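Local coordinates for protein Adp-heptose LPS heptosyltransferase II (Escherichia coli, PDB 1PSW) that transfers the second heptose from ADP-L-glycero-D-manno-heptose onto heptosyl-Kdo2-lipid A while the inner core of lipopolysaccharide is being built, at residues M14-S19 with P129-R134; I257-C262 with S270-V275. All coordinates share one frame; numbering follows the deposited sequence.

Interaction 1 of 2, residues M14-S19 with P129-R134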
loop_
_atom_site.group_PDB
_atom_site.type_symbol
_atom_site.label_atom_id
_atom_site.label_comp_id
_atom_site.label_asym_id
_atom_site.label_seq_id
_atom_site.Cartn_x
_atom_site.Cartn_y
_atom_site.Cartn_z
HETATM N N MSE A 14 3.770 -3.514 -2.147
HETATM C CA MSE A 14 3.792 -3.087 -3.541
HETATM C C MSE A 14 3.875 -1.564 -3.615
HETATM O O MSE A 14 4.590 -1.007 -4.446
HETATM C CB MSE A 14 2.534 -3.566 -4.273
HETATM C CG MSE A 14 2.480 -3.164 -5.752
HETATM SE SE MSE A 14 4.004 -3.819 -6.795
HETATM C CE MSE A 14 3.572 -5.698 -6.807
HETATM N N MSE A 15 3.141 -0.889 -2.745
HETATM C CA MSE A 15 3.164 0.560 -2.741
HETATM C C MSE A 15 4.597 1.004 -2.409
HETATM O O MSE A 15 5.144 1.897 -3.058
HETATM C CB MSE A 15 2.156 1.083 -1.705
HETATM C CG MSE A 15 1.692 2.541 -1.933
HETATM SE SE MSE A 15 0.788 2.807 -3.633
HETATM C CE MSE A 15 2.130 3.893 -4.547
HETATM N N MSE A 16 5.211 0.372 -1.408
HETATM C CA MSE A 16 6.576 0.718 -1.024
HETATM C C MSE A 16 7.574 0.465 -2.148
HETATM O O MSE A 16 8.555 1.184 -2.273
HETATM C CB MSE A 16 7.031 -0.090 0.199
HETATM C CG MSE A 16 6.186 0.091 1.419
HETATM SE SE MSE A 16 5.918 1.937 1.768
HETATM C CE MSE A 16 7.675 2.355 2.337
ATOM N N SER A 17 7.328 -0.561 -2.958
ATOM C CA SER A 17 8.252 -0.888 -4.030
ATOM C C SER A 17 8.329 0.221 -5.066
ATOM O O SER A 17 9.280 0.279 -5.845
ATOM C CB SER A 17 7.879 -2.218 -4.693
ATOM O OG SER A 17 6.677 -2.136 -5.436
ATOM N N GLN A 18 7.353 1.122 -5.074
ATOM C CA GLN A 18 7.412 2.211 -6.032
ATOM C C GLN A 18 8.658 3.052 -5.780
ATOM O O GLN A 18 9.196 3.654 -6.701
ATOM C CB GLN A 18 6.179 3.115 -5.948
ATOM C CG GLN A 18 6.117 4.084 -7.121
ATOM C CD GLN A 18 5.072 5.170 -6.961
ATOM O OE1 GLN A 18 4.730 5.868 -7.921
ATOM N NE2 GLN A 18 4.563 5.323 -5.747
ATOM N N SER A 19 9.115 3.111 -4.532
ATOM C CA SER A 19 10.312 3.892 -4.220
ATOM C C SER A 19 11.528 3.357 -4.961
ATOM O O SER A 19 12.400 4.129 -5.368
ATOM C CB SER A 19 10.593 3.885 -2.719
ATOM O OG SER A 19 9.648 4.687 -2.036
ATOM N N PRO A 129 16.208 0.169 9.235
ATOM C CA PRO A 129 14.966 0.076 10.014
ATOM C C PRO A 129 13.654 0.186 9.239
ATOM O O PRO A 129 12.639 -0.367 9.666
ATOM C CB PRO A 129 15.125 1.196 11.036
ATOM C CG PRO A 129 15.886 2.227 10.269
ATOM C CD PRO A 129 16.936 1.411 9.553
ATOM N N LEU A 130 13.665 0.881 8.107
ATOM C CA LEU A 130 12.444 1.049 7.321
ATOM C C LEU A 130 12.419 0.184 6.070
ATOM O O LEU A 130 13.428 0.041 5.395
ATOM C CB LEU A 130 12.280 2.522 6.925
ATOM C CG LEU A 130 12.229 3.528 8.083
ATOM C CD1 LEU A 130 11.976 4.931 7.542
ATOM C CD2 LEU A 130 11.132 3.126 9.050
HETATM N N MSE A 131 11.262 -0.394 5.767
HETATM C CA MSE A 131 11.129 -1.215 4.579
HETATM C C MSE A 131 11.434 -0.400 3.332
HETATM O O MSE A 131 12.047 -0.913 2.402
HETATM C CB MSE A 131 9.716 -1.795 4.454
HETATM C CG MSE A 131 9.348 -2.176 3.015
HETATM SE SE MSE A 131 7.660 -3.126 2.832
HETATM C CE MSE A 131 8.315 -4.916 2.532
ATOM N N VAL A 132 11.016 0.866 3.308
ATOM C CA VAL A 132 11.258 1.714 2.137
ATOM C C VAL A 132 12.750 1.881 1.875
ATOM O O VAL A 132 13.187 1.934 0.718
ATOM C CB VAL A 132 10.626 3.127 2.287
ATOM C CG1 VAL A 132 11.333 3.931 3.387
ATOM C CG2 VAL A 132 10.714 3.866 0.961
ATOM N N GLU A 133 13.535 1.970 2.944
ATOM C CA GLU A 133 14.974 2.106 2.800
ATOM C C GLU A 133 15.549 0.810 2.225
ATOM O O GLU A 133 16.447 0.845 1.388
ATOM C CB GLU A 133 15.619 2.425 4.153
ATOM C CG GLU A 133 15.092 3.716 4.772
ATOM C CD GLU A 133 15.561 3.921 6.201
ATOM O OE1 GLU A 133 15.702 2.914 6.930
ATOM O OE2 GLU A 133 15.765 5.087 6.604
ATOM N N ARG A 134 15.019 -0.331 2.655
ATOM C CA ARG A 134 15.511 -1.608 2.158
ATOM C C ARG A 134 15.270 -1.789 0.666
ATOM O O ARG A 134 16.106 -2.364 -0.033
ATOM C CB ARG A 134 14.888 -2.769 2.939
ATOM C CG ARG A 134 15.266 -2.742 4.413
ATOM C CD ARG A 134 14.705 -3.921 5.194
ATOM N NE ARG A 134 14.895 -3.708 6.625
ATOM C CZ ARG A 134 14.496 -4.546 7.576
ATOM N NH1 ARG A 134 13.880 -5.678 7.257
ATOM N NH2 ARG A 134 14.698 -4.237 8.854
#

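Interaction 2 of 2, residues I257-C262 with S270-V275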
loop_
_atom_site.group_PDB
_atom_site.type_symbol
_atom_site.label_atom_id
_atom_site.label_comp_id
_atom_site.label_asym_id
_atom_site.label_seq_id
_atom_site.Cartn_x
_atom_site.Cartn_y
_atom_site.Cartn_z
ATOM N N ILE A 257 -8.335 5.908 -6.966
ATOM C CA ILE A 257 -9.066 7.092 -7.398
ATOM C C ILE A 257 -10.046 7.577 -6.323
ATOM O O ILE A 257 -10.044 8.746 -5.963
ATOM C CB ILE A 257 -9.841 6.805 -8.719
ATOM C CG1 ILE A 257 -8.845 6.537 -9.859
ATOM C CG2 ILE A 257 -10.746 7.988 -9.055
ATOM C CD1 ILE A 257 -9.455 5.870 -11.084
ATOM N N LEU A 258 -10.855 6.664 -5.795
ATOM C CA LEU A 258 -11.840 7.030 -4.765
ATOM C C LEU A 258 -11.204 7.545 -3.469
ATOM O O LEU A 258 -11.721 8.468 -2.839
ATOM C CB LEU A 258 -12.762 5.845 -4.467
ATOM C CG LEU A 258 -13.709 5.489 -5.623
ATOM C CD1 LEU A 258 -14.468 4.201 -5.324
ATOM C CD2 LEU A 258 -14.686 6.638 -5.866
ATOM N N ILE A 259 -10.106 6.923 -3.063
ATOM C CA ILE A 259 -9.400 7.367 -1.876
ATOM C C ILE A 259 -8.915 8.806 -2.115
ATOM O O ILE A 259 -9.024 9.667 -1.238
ATOM C CB ILE A 259 -8.207 6.418 -1.564
ATOM C CG1 ILE A 259 -8.756 5.109 -0.987
ATOM C CG2 ILE A 259 -7.228 7.081 -0.568
ATOM C CD1 ILE A 259 -7.724 4.006 -0.820
ATOM N N ALA A 260 -8.411 9.072 -3.314
ATOM C CA ALA A 260 -7.934 10.407 -3.655
ATOM C C ALA A 260 -9.074 11.427 -3.558
ATOM O O ALA A 260 -8.844 12.586 -3.235
ATOM C CB ALA A 260 -7.359 10.398 -5.077
ATOM N N ALA A 261 -10.304 10.990 -3.833
ATOM C CA ALA A 261 -11.464 11.882 -3.790
ATOM C C ALA A 261 -11.978 12.172 -2.378
ATOM O O ALA A 261 -12.829 13.034 -2.193
ATOM C CB ALA A 261 -12.586 11.308 -4.648
ATOM N N CYS A 262 -11.471 11.445 -1.387
ATOM C CA CYS A 262 -11.886 11.639 0.005
ATOM C C CYS A 262 -11.191 12.805 0.677
ATOM O O CYS A 262 -10.012 13.039 0.433
ATOM C CB CYS A 262 -11.584 10.399 0.842
ATOM S SG CYS A 262 -12.566 8.931 0.405
ATOM N N SER A 270 -2.587 -1.165 7.677
ATOM C CA SER A 270 -2.865 -2.062 6.561
ATOM C C SER A 270 -2.295 -1.555 5.238
ATOM O O SER A 270 -1.721 -0.472 5.174
ATOM C CB SER A 270 -4.375 -2.225 6.407
ATOM O OG SER A 270 -4.949 -1.003 5.961
ATOM N N GLY A 271 -2.464 -2.344 4.181
ATOM C CA GLY A 271 -1.971 -1.944 2.874
ATOM C C GLY A 271 -2.584 -0.666 2.314
ATOM O O GLY A 271 -1.878 0.152 1.715
ATOM N N LEU A 272 -3.887 -0.472 2.496
ATOM C CA LEU A 272 -4.520 0.730 1.963
ATOM C C LEU A 272 -4.020 1.995 2.642
ATOM O O LEU A 272 -4.093 3.076 2.065
ATOM C CB LEU A 272 -6.046 0.632 2.059
ATOM C CG LEU A 272 -6.697 -0.398 1.117
ATOM C CD1 LEU A 272 -8.204 -0.414 1.378
ATOM C CD2 LEU A 272 -6.417 -0.040 -0.349
HETATM N N MSE A 273 -3.513 1.871 3.864
HETATM C CA MSE A 273 -2.970 3.031 4.566
HETATM C C MSE A 273 -1.877 3.630 3.681
HETATM O O MSE A 273 -1.828 4.834 3.449
HETATM C CB MSE A 273 -2.349 2.606 5.897
HETATM C CG MSE A 273 -1.733 3.749 6.708
HETATM SE SE MSE A 273 -0.847 3.137 8.328
HETATM C CE MSE A 273 0.813 2.569 7.393
ATOM N N HIS A 274 -0.995 2.766 3.196
ATOM C CA HIS A 274 0.104 3.191 2.331
ATOM C C HIS A 274 -0.374 3.843 1.044
ATOM O O HIS A 274 0.275 4.759 0.530
ATOM C CB HIS A 274 1.010 1.999 2.044
ATOM C CG HIS A 274 1.642 1.450 3.279
ATOM N ND1 HIS A 274 2.537 2.176 4.032
ATOM C CD2 HIS A 274 1.415 0.306 3.965
ATOM C CE1 HIS A 274 2.830 1.508 5.134
ATOM N NE2 HIS A 274 2.160 0.371 5.117
ATOM N N VAL A 275 -1.505 3.376 0.528
ATOM C CA VAL A 275 -2.067 3.954 -0.681
ATOM C C VAL A 275 -2.504 5.394 -0.385
ATOM O O VAL A 275 -2.165 6.308 -1.133
ATOM C CB VAL A 275 -3.271 3.122 -1.194
ATOM C CG1 VAL A 275 -3.935 3.829 -2.370
ATOM C CG2 VAL A 275 -2.791 1.732 -1.625
#

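Interaction 1 of 2, residues M14-S19 with P129-R134
Met16 sends CG off opposite its carbonyl carbon (chi1 -59°), and the bends at chi2 (-49°) and chi3 turn CE toward Val132. Met131 instead swings CG away from its own backbone N (chi1 157°), and its selenium comes to rest over the Met16 stem. Both residues are selenomethionines in this crystal. The contact lies in the N-terminal Rossmann-like domain of a GT-B fold. Helix 11-27, which follows the first strand 2-6, meets the start of helix 131-137, which follows strand 119-121 at one edge of the sheet. The backbones come close, with the CA atoms of Met16 and Val132 only 5.7 Å apart. Met131 SE sits 3.8 Å from Met16 CG, and the two side chains slant across each other. The Met16 and Val132 side chains cross at about a right angle; the modelled closeness of Met16 CE to Val132 CB is doubtful. One turn on, Ser19 packs its CB 3.7 Å from Val132 CG2. The Ser19 hydroxyl has its polar partner elsewhere, in the carbonyl of Leu156. The contact is apolar and mostly buried, and Leu298 also covers Met16. Leu130 is the N-cap of the second helix. Leu130 N is hydrogen-bonded to Glu133 OE1 at 3.1 Å, from above the carboxylate plane.

Interaction 2 of 2, residues I257-C262 with S270-V275
Ile259 and Val275 form the tighter part of this contact. Ile259 CD1 lies 4.1 Å from Val275 CG1, and the two side chains cross at about a right angle. Ile259 is stretched out, with CD1 nearly anti to CA (chi2 172°), and this methyl does the touching. Val275 offers the branch that stands opposite its backbone N (chi1 174°). Both residues are buried, and Leu279 also packs on Ile259. The nearest CA atoms of the two segments, those of Ile259 and Val275, are 8.2 Å apart, and only side-chain ends meet. The two helices belong to consecutive beta-alpha-beta crossovers in the C-terminal Rossmann-like domain of the GT-B fold. Helix 252-260 leads into strand 264-268, and helix 271-278 leads out of it. Leu272, one turn before Val275, marks the looser side. Leu272 CD2 lies 4.3 Å from Ile259 CD1, and the residue is partly exposed. Met273 takes another direction, packing on strand 283-287. At the start of this helix the backbone N of Gly271 is hydrogen-bonded to Glu190.

Interactions 1 and 2 belong to different domains, and their centres are about 17 Å apart. Both segments of interaction 1 precede those of interaction 2 in the sequence. They meet where helix 11-27 packs on helix 271-278. Met15 CG lies 3.6 Å from His274 O and 4.1 Å from Val275 N. Met16 SE is 4.1 Å from His274 ND1. Met16 therefore faces both helix 131-137 and the C-terminal domain. Val275 also packs on Val11 of helix 11-27. Met131 is backbone hydrogen-bonded to Phe294, a residue that follows the C-terminal strand 283-287. GT-B enzymes generally place their active site between the two domains, so this junction probably borders that cleft.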